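Local atomic coordinates of sensory rhodopsin transducer (Thermotoga maritima, PDB entry 1NC7), a protein that is of unknown function but belongs to the Anabaena sensory rhodopsin transducer family, binds magnesium ions and may act as a soluble signalling partner. Residues D[26-31]-D[104-109]; D[44-49]-D[117-122]; D[59-64]-D[77-82]. All blocks are in the same frame, centred on the assembly; numbering follows the deposited sequence.

Contact 1 (D[26-31]-D[104-109])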
ATOM      1  N   ALA D  26      12.711 -11.746   1.364  1.00  7.30           N
ATOM      2  CA  ALA D  26      13.676 -11.162   2.282  1.00  7.57           C
ATOM      3  C   ALA D  26      13.525 -11.800   3.655  1.00  7.54           C
ATOM      4  O   ALA D  26      12.469 -12.331   3.991  1.00  6.26           O
ATOM      5  CB  ALA D  26      13.455  -9.660   2.376  1.00  7.32           C
ATOM      6  N   ARG D  27      14.580 -11.740   4.459  1.00  7.53           N
ATOM      7  CA  ARG D  27      14.528 -12.341   5.782  1.00  8.70           C
ATOM      8  C   ARG D  27      13.937 -11.458   6.879  1.00  8.28           C
ATOM      9  O   ARG D  27      13.577 -11.955   7.944  1.00 10.77           O
ATOM     10  CB  ARG D  27      15.923 -12.821   6.187  1.00 10.68           C
ATOM     11  CG  ARG D  27      16.377 -14.044   5.399  1.00 15.80           C
ATOM     12  CD  ARG D  27      17.723 -14.555   5.880  1.00 19.75           C
ATOM     13  NE  ARG D  27      17.702 -14.899   7.299  1.00 24.26           N
ATOM     14  CZ  ARG D  27      18.765 -15.313   7.981  1.00 26.69           C
ATOM     15  NH1 ARG D  27      19.938 -15.435   7.375  1.00 28.60           N
ATOM     16  NH2 ARG D  27      18.657 -15.604   9.271  1.00 27.73           N
ATOM     17  N   LYS D  28      13.827 -10.158   6.624  1.00  7.05           N
ATOM     18  CA  LYS D  28      13.273  -9.256   7.628  1.00  7.60           C
ATOM     19  C   LYS D  28      12.189  -8.353   7.052  1.00  5.95           C
ATOM     20  O   LYS D  28      12.369  -7.757   5.991  1.00  6.08           O
ATOM     21  CB  LYS D  28      14.383  -8.407   8.247  1.00  9.50           C
ATOM     22  CG  LYS D  28      15.451  -9.229   8.956  1.00 12.73           C
ATOM     23  CD  LYS D  28      16.443  -8.334   9.681  1.00 16.76           C
ATOM     24  CE  LYS D  28      17.566  -9.150  10.308  1.00 19.03           C
ATOM     25  NZ  LYS D  28      17.052 -10.187  11.245  1.00 22.30           N
ATOM     26  N   TRP D  29      11.069  -8.264   7.764  1.00  5.08           N
ATOM     27  CA  TRP D  29       9.932  -7.448   7.338  1.00  4.78           C
ATOM     28  C   TRP D  29       9.454  -6.543   8.467  1.00  4.25           C
ATOM     29  O   TRP D  29       9.476  -6.934   9.634  1.00  5.94           O
ATOM     30  CB  TRP D  29       8.793  -8.350   6.855  1.00  5.50           C
ATOM     31  CG  TRP D  29       9.135  -9.042   5.583  1.00  4.53           C
ATOM     32  CD1 TRP D  29       9.869 -10.190   5.431  1.00  3.14           C
ATOM     33  CD2 TRP D  29       8.846  -8.574   4.263  1.00  4.06           C
ATOM     34  NE1 TRP D  29      10.057 -10.457   4.096  1.00  5.27           N
ATOM     35  CE2 TRP D  29       9.440  -9.481   3.357  1.00  4.60           C
ATOM     36  CE3 TRP D  29       8.143  -7.472   3.757  1.00  5.05           C
ATOM     37  CZ2 TRP D  29       9.356  -9.315   1.971  1.00  3.83           C
ATOM     38  CZ3 TRP D  29       8.060  -7.309   2.379  1.00  4.59           C
ATOM     39  CH2 TRP D  29       8.663  -8.228   1.503  1.00  5.20           C
ATOM     40  N   PHE D  30       9.009  -5.341   8.106  1.00  4.26           N
ATOM     41  CA  PHE D  30       8.580  -4.345   9.086  1.00  4.16           C
ATOM     42  C   PHE D  30       7.252  -3.678   8.732  1.00  4.02           C
ATOM     43  O   PHE D  30       7.041  -3.261   7.590  1.00  4.40           O
ATOM     44  CB  PHE D  30       9.664  -3.268   9.203  1.00  5.21           C
ATOM     45  CG  PHE D  30      11.026  -3.809   9.550  1.00  6.93           C
ATOM     46  CD1 PHE D  30      11.493  -3.766  10.857  1.00  9.83           C
ATOM     47  CD2 PHE D  30      11.832  -4.377   8.569  1.00  7.04           C
ATOM     48  CE1 PHE D  30      12.751  -4.284  11.183  1.00  9.75           C
ATOM     49  CE2 PHE D  30      13.089  -4.898   8.882  1.00 10.76           C
ATOM     50  CZ  PHE D  30      13.547  -4.851  10.190  1.00 10.51           C
ATOM     51  N   PHE D  31       6.375  -3.569   9.726  1.00  3.13           N
ATOM     52  CA  PHE D  31       5.061  -2.948   9.558  1.00  3.08           C
ATOM     53  C   PHE D  31       4.821  -1.990  10.722  1.00  2.67           C
ATOM     54  O   PHE D  31       4.450  -2.411  11.819  1.00  3.68           O
ATOM     55  CB  PHE D  31       3.971  -4.022   9.546  1.00  2.84           C
ATOM     56  CG  PHE D  31       4.062  -4.960   8.382  1.00  4.34           C
ATOM     57  CD1 PHE D  31       3.492  -4.626   7.159  1.00  4.18           C
ATOM     58  CD2 PHE D  31       4.747  -6.165   8.499  1.00  3.85           C
ATOM     59  CE1 PHE D  31       3.603  -5.483   6.065  1.00  3.49           C
ATOM     60  CE2 PHE D  31       4.865  -7.028   7.412  1.00  4.06           C
ATOM     61  CZ  PHE D  31       4.292  -6.686   6.193  1.00  4.04           C
HETATM   62  N   MSE D 104       7.990  -6.311  13.702  1.00  5.13           N
HETATM   63  CA  MSE D 104       9.260  -6.623  13.066  1.00  6.40           C
HETATM   64  C   MSE D 104       9.234  -8.143  12.986  1.00  7.42           C
HETATM   65  O   MSE D 104       9.034  -8.820  13.995  1.00  8.08           O
HETATM   66  CB  MSE D 104      10.465  -6.189  13.899  1.00  7.92           C
HETATM   67  CG  MSE D 104      11.758  -6.827  13.380  1.00  9.58           C
HETATM   68 SE   MSE D 104      13.377  -6.264  14.262  0.92 20.29          SE
HETATM   69  CE  MSE D 104      13.069  -7.054  16.000  1.00 15.40           C
ATOM     70  N   ALA D 105       9.412  -8.679  11.787  1.00  6.18           N
ATOM     71  CA  ALA D 105       9.400 -10.121  11.603  1.00  6.84           C
ATOM     72  C   ALA D 105      10.740 -10.569  11.045  1.00  7.75           C
ATOM     73  O   ALA D 105      11.243  -9.994  10.083  1.00  9.45           O
ATOM     74  CB  ALA D 105       8.273 -10.513  10.653  1.00  5.78           C
ATOM     75  N   GLU D 106      11.314 -11.601  11.655  1.00  7.63           N
ATOM     76  CA  GLU D 106      12.610 -12.118  11.231  1.00  8.51           C
ATOM     77  C   GLU D 106      12.510 -13.601  10.892  1.00  7.59           C
ATOM     78  O   GLU D 106      12.100 -14.409  11.722  1.00  8.65           O
ATOM     79  CB  GLU D 106      13.633 -11.900  12.343  1.00  9.64           C
ATOM     80  CG  GLU D 106      13.885 -10.433  12.648  1.00 13.31           C
ATOM     81  CD  GLU D 106      14.705 -10.234  13.904  1.00 15.61           C
ATOM     82  OE1 GLU D 106      14.172 -10.491  15.005  1.00 16.19           O
ATOM     83  OE2 GLU D 106      15.882  -9.828  13.789  1.00 17.88           O
ATOM     84  N   SER D 107      12.893 -13.942   9.666  1.00  8.00           N
ATOM     85  CA  SER D 107      12.834 -15.315   9.179  1.00  8.67           C
ATOM     86  C   SER D 107      14.218 -15.881   8.900  1.00  9.45           C
ATOM     87  O   SER D 107      15.143 -15.140   8.576  1.00  9.84           O
ATOM     88  CB  SER D 107      11.998 -15.366   7.896  1.00  9.08           C
ATOM     89  OG  SER D 107      11.895 -16.689   7.401  1.00  8.76           O
ATOM     90  N   ASN D 108      14.352 -17.199   9.026  1.00  9.46           N
ATOM     91  CA  ASN D 108      15.630 -17.855   8.775  1.00 10.66           C
ATOM     92  C   ASN D 108      15.860 -17.996   7.270  1.00 11.23           C
ATOM     93  O   ASN D 108      16.993 -18.156   6.818  1.00 12.65           O
ATOM     94  CB  ASN D 108      15.662 -19.228   9.460  1.00 11.74           C
ATOM     95  CG  ASN D 108      14.652 -20.195   8.883  1.00 13.52           C
ATOM     96  OD1 ASN D 108      13.502 -19.838   8.643  1.00 10.74           O
ATOM     97  ND2 ASN D 108      15.077 -21.438   8.669  1.00 17.80           N
ATOM     98  N   VAL D 109      14.776 -17.930   6.500  1.00 10.26           N
ATOM     99  CA  VAL D 109      14.846 -18.022   5.046  1.00 10.05           C
ATOM    100  C   VAL D 109      13.984 -16.914   4.446  1.00  9.23           C
ATOM    101  O   VAL D 109      13.054 -16.425   5.088  1.00  9.66           O
ATOM    102  CB  VAL D 109      14.333 -19.384   4.518  1.00 11.10           C
ATOM    103  CG1 VAL D 109      15.202 -20.513   5.055  1.00 12.27           C
ATOM    104  CG2 VAL D 109      12.875 -19.585   4.909  1.00 11.76           C
TER
HETATM  105  O   HOH W   1      16.280 -12.589   9.777  1.00 21.24           O
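Arg27 lies along the backbone of Ser107 and Asn108, where strand 28-34 pairs with strand 101-107. The two strands are antiparallel neighbours in the all-beta fold of this family; the axes of segments 28-31 and 104-107 approach to 4.7 Å, at 167°. Arg27 has the largest area buried by the contact. Its CG stands beside its own backbone N (chi1 -71°), and the bend at chi3 swings the guanidinium onto the other strand. There Arg27 NE donates to Ser107 O at 2.9 Å, with the acceptor close to the guanidinium plane. Asn108 O lies over one face of the same group, offset toward its rim, and is not hydrogen-bonded to NE. The backbone of Arg27 is used as well: Ser107 N donates to Arg27 O at 2.7 Å. Arg27 is thus tied to Ser107 through both main chain and side chain, just where both segments turn a corner.

Met104 is a selenomethionine and runs side by side with Phe30. Met104 CG comes to 3.5 Å from Phe30 CE1. Met104 SE sits 4.9 Å from the centroid of the Phe30 ring, an oblique Met-aromatic contact. Lys28 and Glu106 share the face of Phe30 and Met104. Glu106 OE1 makes a salt bridge to Arg63.

Ala105 is on the opposite face, with Trp29. They are a hydrogen-bonded pair, with bonds Trp29 N to Ala105 O and Ala105 N to Trp29 O. The indole turns away from Ala105. It meets Trp134 and, edge-to-face, Tyr133 of a third subunit, so this face reaches into the assembly. One water accepts from Lys28 NZ and donates to Ser107 O. Lys28 NZ itself forms a salt bridge with Glu106 OE2, on the anti side of the carboxylate, at 2.8 Å.

Contact 2 (D[44-49]-D[117-122]); sequences LVSHES and RLDVGK. With EDO (1,2-ethanediol), chain O.
His47 and Leu118 form an antiparallel hydrogen-bonded pair; the axes of strands 47-49 and 117-121 approach to 4.8 Å, at 164°. Two bonds close the pair, Leu118 N to His47 O at 2.8 Å and His47 N to Leu118 O at 3.0 Å. At Ser46 a side chain takes over from the backbone: Val120 N donates to Ser46 OG at 2.9 Å, nearly straight at 168°. Ser46 OG is also hydrogen-bonded to Gly39 O.

Leu118 has the largest area buried here. Its CB lies over one face of the His47 ring in a CH-pi contact, 4.1 Å from the centroid. Its CD2 touches His47 CE1 and also reaches Leu44 CD1. His47 holds its ring between its backbone N and carbonyl carbon (chi1 64°). This turns ND1 back onto Val45 O, which lies in the ring plane. The bond fixes the rotation of the ring, so its face is held against Leu118.

On the other face, Glu48 and Arg117 run side by side. NE and NH2 of Arg117 both grip Glu48 OE2 from the same face of the carboxylate, with Arg117 NE at 2.8 Å from Glu48 OE2. NH2 also bridges to Asp33, while NH1 donates to an ethanediol, probably from the crystallisation liquor. Tyr35 N holds Glu48 OE1. Asp119 is bonded to His124 and to Tyr125 of a second subunit.

The arrangement is a cross-strand pairing of an antiparallel beta-sheet, joining strands 47-54 and 110-121 near Thr126 and Leu127, residues of the magnesium sites.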
ATOM      1  N   LEU D  44     -17.908 -11.862  11.628  1.00 24.36           N
ATOM      2  CA  LEU D  44     -16.637 -11.150  11.592  1.00 20.57           C
ATOM      3  C   LEU D  44     -16.320 -10.267  12.791  1.00 17.30           C
ATOM      4  O   LEU D  44     -17.203  -9.666  13.401  1.00 17.01           O
ATOM      5  CB  LEU D  44     -16.557 -10.287  10.329  1.00 22.59           C
ATOM      6  CG  LEU D  44     -16.651 -10.971   8.965  1.00 25.22           C
ATOM      7  CD1 LEU D  44     -16.602  -9.911   7.875  1.00 25.25           C
ATOM      8  CD2 LEU D  44     -15.512 -11.962   8.797  1.00 25.98           C
ATOM      9  N   VAL D  45     -15.036 -10.199  13.115  1.00 14.74           N
ATOM     10  CA  VAL D  45     -14.548  -9.360  14.197  1.00 12.71           C
ATOM     11  C   VAL D  45     -13.406  -8.565  13.578  1.00 10.40           C
ATOM     12  O   VAL D  45     -12.744  -9.043  12.655  1.00  9.77           O
ATOM     13  CB  VAL D  45     -14.003 -10.194  15.383  1.00 14.54           C
ATOM     14  CG1 VAL D  45     -15.122 -11.022  16.000  1.00 15.08           C
ATOM     15  CG2 VAL D  45     -12.873 -11.093  14.913  1.00 16.44           C
ATOM     16  N   SER D  46     -13.199  -7.344  14.051  1.00  7.86           N
ATOM     17  CA  SER D  46     -12.114  -6.518  13.537  1.00  6.62           C
ATOM     18  C   SER D  46     -10.809  -7.248  13.821  1.00  7.34           C
ATOM     19  O   SER D  46     -10.662  -7.900  14.853  1.00  7.40           O
ATOM     20  CB  SER D  46     -12.109  -5.155  14.227  1.00  7.56           C
ATOM     21  OG  SER D  46     -13.268  -4.416  13.890  1.00  7.00           O
ATOM     22  N   HIS D  47      -9.856  -7.140  12.906  1.00  5.92           N
ATOM     23  CA  HIS D  47      -8.590  -7.825  13.097  1.00  6.20           C
ATOM     24  C   HIS D  47      -7.549  -7.353  12.106  1.00  5.47           C
ATOM     25  O   HIS D  47      -7.802  -6.490  11.270  1.00  6.48           O
ATOM     26  CB  HIS D  47      -8.771  -9.334  12.909  1.00  7.25           C
ATOM     27  CG  HIS D  47      -9.171  -9.725  11.518  1.00  9.97           C
ATOM     28  ND1 HIS D  47     -10.482  -9.734  11.095  1.00  9.29           N
ATOM     29  CD2 HIS D  47      -8.428 -10.086  10.445  1.00 10.62           C
ATOM     30  CE1 HIS D  47     -10.531 -10.084   9.821  1.00 12.16           C
ATOM     31  NE2 HIS D  47      -9.298 -10.302   9.402  1.00 11.24           N
ATOM     32  N   GLU D  48      -6.361  -7.925  12.234  1.00  6.54           N
ATOM     33  CA  GLU D  48      -5.274  -7.653  11.315  1.00  6.18           C
ATOM     34  C   GLU D  48      -4.764  -9.024  10.938  1.00  5.61           C
ATOM     35  O   GLU D  48      -4.754  -9.937  11.766  1.00  6.45           O
ATOM     36  CB  GLU D  48      -4.150  -6.848  11.966  1.00  7.53           C
ATOM     37  CG  GLU D  48      -4.512  -5.404  12.235  1.00 11.91           C
ATOM     38  CD  GLU D  48      -3.294  -4.519  12.401  1.00 14.36           C
ATOM     39  OE1 GLU D  48      -2.337  -4.946  13.077  1.00 17.87           O
ATOM     40  OE2 GLU D  48      -3.296  -3.393  11.858  1.00 12.29           O
ATOM     41  N   SER D  49      -4.383  -9.173   9.678  1.00  6.06           N
ATOM     42  CA  SER D  49      -3.854 -10.435   9.204  1.00  7.06           C
ATOM     43  C   SER D  49      -2.458 -10.187   8.668  1.00  6.08           C
ATOM     44  O   SER D  49      -2.268  -9.384   7.752  1.00  5.72           O
ATOM     45  CB  SER D  49      -4.733 -11.019   8.094  1.00 10.10           C
ATOM     46  OG  SER D  49      -5.991 -11.441   8.597  1.00 13.20           O
ATOM     47  N   ARG D 117      -5.688  -4.837   7.495  1.00  3.63           N
ATOM     48  CA  ARG D 117      -6.552  -4.627   8.639  1.00  3.64           C
ATOM     49  C   ARG D 117      -8.010  -4.533   8.227  1.00  4.84           C
ATOM     50  O   ARG D 117      -8.342  -3.895   7.231  1.00  3.56           O
ATOM     51  CB  ARG D 117      -6.170  -3.337   9.374  1.00  3.94           C
ATOM     52  CG  ARG D 117      -7.059  -3.045  10.586  1.00  4.77           C
ATOM     53  CD  ARG D 117      -6.769  -1.673  11.156  1.00  6.33           C
ATOM     54  NE  ARG D 117      -5.353  -1.523  11.460  1.00  7.05           N
ATOM     55  CZ  ARG D 117      -4.783  -0.376  11.812  1.00  6.41           C
ATOM     56  NH1 ARG D 117      -5.511   0.728  11.906  1.00  7.56           N
ATOM     57  NH2 ARG D 117      -3.481  -0.333  12.057  1.00  6.65           N
ATOM     58  N   LEU D 118      -8.866  -5.204   8.992  1.00  4.95           N
ATOM     59  CA  LEU D 118     -10.304  -5.142   8.782  1.00  4.46           C
ATOM     60  C   LEU D 118     -10.849  -4.435  10.018  1.00  5.08           C
ATOM     61  O   LEU D 118     -10.694  -4.919  11.143  1.00  6.37           O
ATOM     62  CB  LEU D 118     -10.935  -6.534   8.692  1.00  6.19           C
ATOM     63  CG  LEU D 118     -12.472  -6.491   8.709  1.00  7.00           C
ATOM     64  CD1 LEU D 118     -12.989  -5.855   7.422  1.00  8.27           C
ATOM     65  CD2 LEU D 118     -13.030  -7.897   8.867  1.00  9.50           C
ATOM     66  N   ASP D 119     -11.462  -3.277   9.808  1.00  4.89           N
ATOM     67  CA  ASP D 119     -12.043  -2.508  10.896  1.00  6.05           C
ATOM     68  C   ASP D 119     -13.537  -2.572  10.618  1.00  5.49           C
ATOM     69  O   ASP D 119     -14.021  -1.974   9.655  1.00  5.95           O
ATOM     70  CB  ASP D 119     -11.557  -1.059  10.842  1.00  7.02           C
ATOM     71  CG  ASP D 119     -11.890  -0.280  12.098  1.00  7.44           C
ATOM     72  OD1 ASP D 119     -12.819  -0.686  12.830  1.00  8.51           O
ATOM     73  OD2 ASP D 119     -11.225   0.749  12.344  1.00 10.60           O
ATOM     74  N   VAL D 120     -14.260  -3.312  11.447  1.00  6.54           N
ATOM     75  CA  VAL D 120     -15.688  -3.476  11.242  1.00  7.77           C
ATOM     76  C   VAL D 120     -16.497  -3.218  12.503  1.00  8.08           C
ATOM     77  O   VAL D 120     -15.995  -3.339  13.617  1.00 10.39           O
ATOM     78  CB  VAL D 120     -15.988  -4.904  10.723  1.00 10.11           C
ATOM     79  CG1 VAL D 120     -15.602  -5.930  11.780  1.00 10.31           C
ATOM     80  CG2 VAL D 120     -17.456  -5.035  10.353  1.00 11.43           C
ATOM     81  N   GLY D 121     -17.756  -2.845  12.308  1.00  8.55           N
ATOM     82  CA  GLY D 121     -18.643  -2.581  13.422  1.00  9.97           C
ATOM     83  C   GLY D 121     -20.062  -2.639  12.902  1.00 10.90           C
ATOM     84  O   GLY D 121     -20.277  -2.950  11.730  1.00 10.21           O
ATOM     85  N   LYS D 122     -21.034  -2.345  13.755  1.00 10.98           N
ATOM     86  CA  LYS D 122     -22.420  -2.381  13.321  1.00 13.53           C
ATOM     87  C   LYS D 122     -22.662  -1.404  12.176  1.00 13.12           C
ATOM     88  O   LYS D 122     -23.448  -1.686  11.272  1.00 13.77           O
ATOM     89  CB  LYS D 122     -23.357  -2.045  14.485  1.00 16.15           C
ATOM     90  CG  LYS D 122     -24.828  -2.070  14.098  1.00 20.88           C
ATOM     91  CD  LYS D 122     -25.733  -1.861  15.298  1.00 24.66           C
ATOM     92  CE  LYS D 122     -27.193  -1.925  14.884  1.00 26.34           C
ATOM     93  NZ  LYS D 122     -27.504  -3.202  14.185  1.00 26.59           N
TER
HETATM   94  C1  EDO O1301      -5.338   5.306  11.329  1.00 18.34           C
HETATM   95  O1  EDO O1301      -5.609   5.552  12.723  1.00 20.74           O
HETATM   96  C2  EDO O1301      -5.044   3.855  11.124  1.00 15.76           C
HETATM   97  O2  EDO O1301      -3.985   3.300  11.967  1.00 12.40           O

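Contact 3 (D[59-64]-D[77-82])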
ATOM      1  N   THR D  59      11.398 -25.006   5.200  1.00 12.12           N
ATOM      2  CA  THR D  59      10.427 -24.428   6.116  1.00 11.71           C
ATOM      3  C   THR D  59      10.986 -23.146   6.719  1.00 10.42           C
ATOM      4  O   THR D  59      12.162 -23.073   7.083  1.00 11.53           O
ATOM      5  CB  THR D  59      10.084 -25.416   7.253  1.00 12.70           C
ATOM      6  OG1 THR D  59       9.422 -26.563   6.703  1.00 14.76           O
ATOM      7  CG2 THR D  59       9.177 -24.759   8.286  1.00 13.66           C
ATOM      8  N   ALA D  60      10.137 -22.131   6.818  1.00  9.25           N
ATOM      9  CA  ALA D  60      10.553 -20.861   7.381  1.00  9.65           C
ATOM     10  C   ALA D  60      10.153 -20.775   8.845  1.00  9.20           C
ATOM     11  O   ALA D  60       9.005 -21.038   9.204  1.00 10.22           O
ATOM     12  CB  ALA D  60       9.924 -19.710   6.602  1.00  9.84           C
ATOM     13  N   LYS D  61      11.122 -20.435   9.687  1.00  9.82           N
ATOM     14  CA  LYS D  61      10.888 -20.265  11.114  1.00 10.61           C
ATOM     15  C   LYS D  61      10.937 -18.755  11.299  1.00  9.19           C
ATOM     16  O   LYS D  61      11.972 -18.121  11.076  1.00  9.62           O
ATOM     17  CB  LYS D  61      11.988 -20.951  11.923  1.00 12.20           C
ATOM     18  CG  LYS D  61      12.041 -22.458  11.717  1.00 18.49           C
ATOM     19  CD  LYS D  61      13.171 -23.086  12.514  1.00 22.31           C
ATOM     20  CE  LYS D  61      13.233 -24.589  12.290  1.00 24.87           C
ATOM     21  NZ  LYS D  61      14.355 -25.214  13.048  1.00 27.84           N
ATOM     22  N   ILE D  62       9.811 -18.185  11.699  1.00  9.35           N
ATOM     23  CA  ILE D  62       9.713 -16.746  11.842  1.00  9.34           C
ATOM     24  C   ILE D  62       9.443 -16.261  13.258  1.00  8.50           C
ATOM     25  O   ILE D  62       8.539 -16.747  13.936  1.00  9.27           O
ATOM     26  CB  ILE D  62       8.612 -16.215  10.904  1.00 10.95           C
ATOM     27  CG1 ILE D  62       8.825 -16.784   9.497  1.00 11.86           C
ATOM     28  CG2 ILE D  62       8.658 -14.707  10.841  1.00 12.35           C
ATOM     29  CD1 ILE D  62       7.739 -16.425   8.516  1.00 13.64           C
ATOM     30  N   ARG D  63      10.256 -15.302  13.692  1.00  7.32           N
ATOM     31  CA  ARG D  63      10.126 -14.691  15.007  1.00  9.47           C
ATOM     32  C   ARG D  63       9.452 -13.343  14.772  1.00  7.80           C
ATOM     33  O   ARG D  63       9.983 -12.494  14.053  1.00  8.19           O
ATOM     34  CB  ARG D  63      11.509 -14.489  15.634  1.00 13.14           C
ATOM     35  CG  ARG D  63      11.492 -13.756  16.962  1.00 18.12           C
ATOM     36  CD  ARG D  63      12.880 -13.699  17.579  1.00 24.23           C
ATOM     37  NE  ARG D  63      13.849 -13.061  16.694  1.00 29.65           N
ATOM     38  CZ  ARG D  63      15.127 -12.864  17.002  1.00 32.65           C
ATOM     39  NH1 ARG D  63      15.596 -13.255  18.180  1.00 34.78           N
ATOM     40  NH2 ARG D  63      15.938 -12.278  16.133  1.00 34.80           N
ATOM     41  N   ILE D  64       8.275 -13.161  15.362  1.00  7.32           N
ATOM     42  CA  ILE D  64       7.514 -11.928  15.192  1.00  7.65           C
ATOM     43  C   ILE D  64       7.550 -11.083  16.456  1.00  6.65           C
ATOM     44  O   ILE D  64       7.023 -11.485  17.492  1.00  8.13           O
ATOM     45  CB  ILE D  64       6.040 -12.224  14.861  1.00  8.03           C
ATOM     46  CG1 ILE D  64       5.952 -13.218  13.698  1.00 11.09           C
ATOM     47  CG2 ILE D  64       5.322 -10.926  14.506  1.00 10.32           C
ATOM     48  CD1 ILE D  64       4.549 -13.693  13.399  1.00 13.18           C
ATOM     49  N   GLU D  77       6.153 -16.775  17.670  1.00  9.22           N
ATOM     50  CA  GLU D  77       6.837 -17.583  16.668  1.00 10.92           C
ATOM     51  C   GLU D  77       5.839 -18.357  15.818  1.00  9.78           C
ATOM     52  O   GLU D  77       4.805 -18.807  16.309  1.00 11.08           O
ATOM     53  CB  GLU D  77       7.778 -18.582  17.350  1.00 14.33           C
ATOM     54  CG  GLU D  77       8.902 -17.962  18.167  1.00 20.86           C
ATOM     55  CD  GLU D  77      10.062 -17.486  17.311  1.00 24.49           C
ATOM     56  OE1 GLU D  77      11.050 -16.976  17.881  1.00 26.80           O
ATOM     57  OE2 GLU D  77       9.989 -17.627  16.072  1.00 28.06           O
ATOM     58  N   VAL D  78       6.155 -18.500  14.536  1.00  9.37           N
ATOM     59  CA  VAL D  78       5.315 -19.254  13.613  1.00  9.18           C
ATOM     60  C   VAL D  78       6.219 -19.939  12.599  1.00  8.42           C
ATOM     61  O   VAL D  78       7.387 -19.574  12.443  1.00  8.61           O
ATOM     62  CB  VAL D  78       4.314 -18.349  12.839  1.00 10.75           C
ATOM     63  CG1 VAL D  78       3.448 -17.569  13.814  1.00 13.25           C
ATOM     64  CG2 VAL D  78       5.063 -17.412  11.901  1.00 12.60           C
ATOM     65  N   GLU D  79       5.685 -20.949  11.924  1.00  8.64           N
ATOM     66  CA  GLU D  79       6.447 -21.662  10.909  1.00 11.01           C
ATOM     67  C   GLU D  79       5.589 -21.797   9.662  1.00 10.38           C
ATOM     68  O   GLU D  79       4.368 -21.918   9.749  1.00 11.98           O
ATOM     69  CB  GLU D  79       6.851 -23.052  11.406  1.00 14.20           C
ATOM     70  CG  GLU D  79       7.693 -23.037  12.670  1.00 20.33           C
ATOM     71  CD  GLU D  79       8.246 -24.405  13.018  1.00 24.76           C
ATOM     72  OE1 GLU D  79       7.469 -25.383  13.003  1.00 28.07           O
ATOM     73  OE2 GLU D  79       9.457 -24.500  13.314  1.00 28.32           O
ATOM     74  N   ILE D  80       6.232 -21.762   8.501  1.00  8.82           N
ATOM     75  CA  ILE D  80       5.519 -21.892   7.238  1.00  9.23           C
ATOM     76  C   ILE D  80       6.273 -22.843   6.325  1.00  9.96           C
ATOM     77  O   ILE D  80       7.437 -22.617   6.001  1.00  8.57           O
ATOM     78  CB  ILE D  80       5.368 -20.536   6.542  1.00 11.22           C
ATOM     79  CG1 ILE D  80       4.694 -19.549   7.493  1.00 15.75           C
ATOM     80  CG2 ILE D  80       4.539 -20.694   5.270  1.00 10.49           C
ATOM     81  CD1 ILE D  80       4.504 -18.181   6.913  1.00 19.35           C
ATOM     82  N   SER D  81       5.593 -23.909   5.921  1.00 10.48           N
ATOM     83  CA  SER D  81       6.179 -24.926   5.059  1.00 11.41           C
ATOM     84  C   SER D  81       6.462 -24.410   3.652  1.00 11.15           C
ATOM     85  O   SER D  81       5.951 -23.367   3.242  1.00 10.09           O
ATOM     86  CB  SER D  81       5.247 -26.136   4.992  1.00 12.71           C
ATOM     87  OG  SER D  81       4.977 -26.633   6.293  1.00 14.73           O
ATOM     88  N   PRO D  82       7.299 -25.135   2.896  1.00 10.02           N
ATOM     89  CA  PRO D  82       7.658 -24.756   1.528  1.00 10.27           C
ATOM     90  C   PRO D  82       6.442 -24.618   0.613  1.00  8.69           C
ATOM     91  O   PRO D  82       5.511 -25.421   0.682  1.00  7.85           O
ATOM     92  CB  PRO D  82       8.576 -25.893   1.088  1.00 11.59           C
ATOM     93  CG  PRO D  82       9.230 -26.307   2.364  1.00 13.25           C
ATOM     94  CD  PRO D  82       8.071 -26.315   3.328  1.00 12.85           C
TER
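Ile62 and Val78 pair through two backbone hydrogen bonds, and Ala60 and Ile80 do the same. These four bonds belong to the ladder joining strands 60-68 and 74-80 in a beta hairpin. The axes of segments 60-64 and 77-80 approach to 4.8 Å, at 155°. Ile62 N donates to Val78 O at 2.9 Å, and Ala60 N to Ile80 O. The Ile80 carbonyl also accepts from Asn54 ND2. Weaker CA-H...O contacts lie between the bonds, such as Glu79 CA to Ala60 O at 3.1 Å.

Apolar contacts fill the face with Ile62, Ile64, Val78 and Ile80. Val78 CG2 sits between its own backbone N and carbonyl carbon (chi1 -57° for CG1) and touches Ile62 CB at 3.9 Å and Ile64 CD1 at 4.0 Å. Ile62 CD1 meets Ile80 CD1 with the two side chains at a slant. Leu50 and Ile52 of strand 47-54 and Leu86 and Leu88 of strand 84-89 pack against this face.

Charged side chains occupy the other face. Lys61 and Glu79 lie side by side, but their contact is carbon to oxygen: Lys61 CG is 3.7 Å from Glu79 OE2, and NZ stays farther off. Glu77 folds at chi2 (-79°) and lays its carboxylate along Arg63, with Glu77 OE1 3.4 Å from Arg63 CG. The fold also brings Glu77 OE2 close to Ile62 O, acceptor to acceptor, not a hydrogen bond. The guanidinium instead turns to Glu106, bridging NH2 to its OE1. At the hairpin end, Thr59 OG1 packs on Pro82 CD at 3.6 Å.

The hairpin is therefore two-sided. Its inner face holds by apolar contact and its backbone by hydrogen bonds. The opposite charges across its outer face do not touch, so any attraction between them is probably modest.

All three contacts are antiparallel strand pairs of the same sheet. Contacts 1 and 3 adjoin, since strands 101-107 and 60-68 are neighbours; Asn108 OD1 accepts from Lys61 N. Contact 3 is local, a hairpin with an outermost strand of the chain. Contacts 1 and 2 join strands far apart in sequence, lie on opposite sides of the chain's centre and reach other subunits. Contact 2 is the most buried, and its ion pair sits inside the protein. Contact 1 is partly buried, with aromatic residues and a salt bridge whose lysine also binds a water. Contact 3 is the most exposed, with five exposed residues, and no salt bridge crosses it.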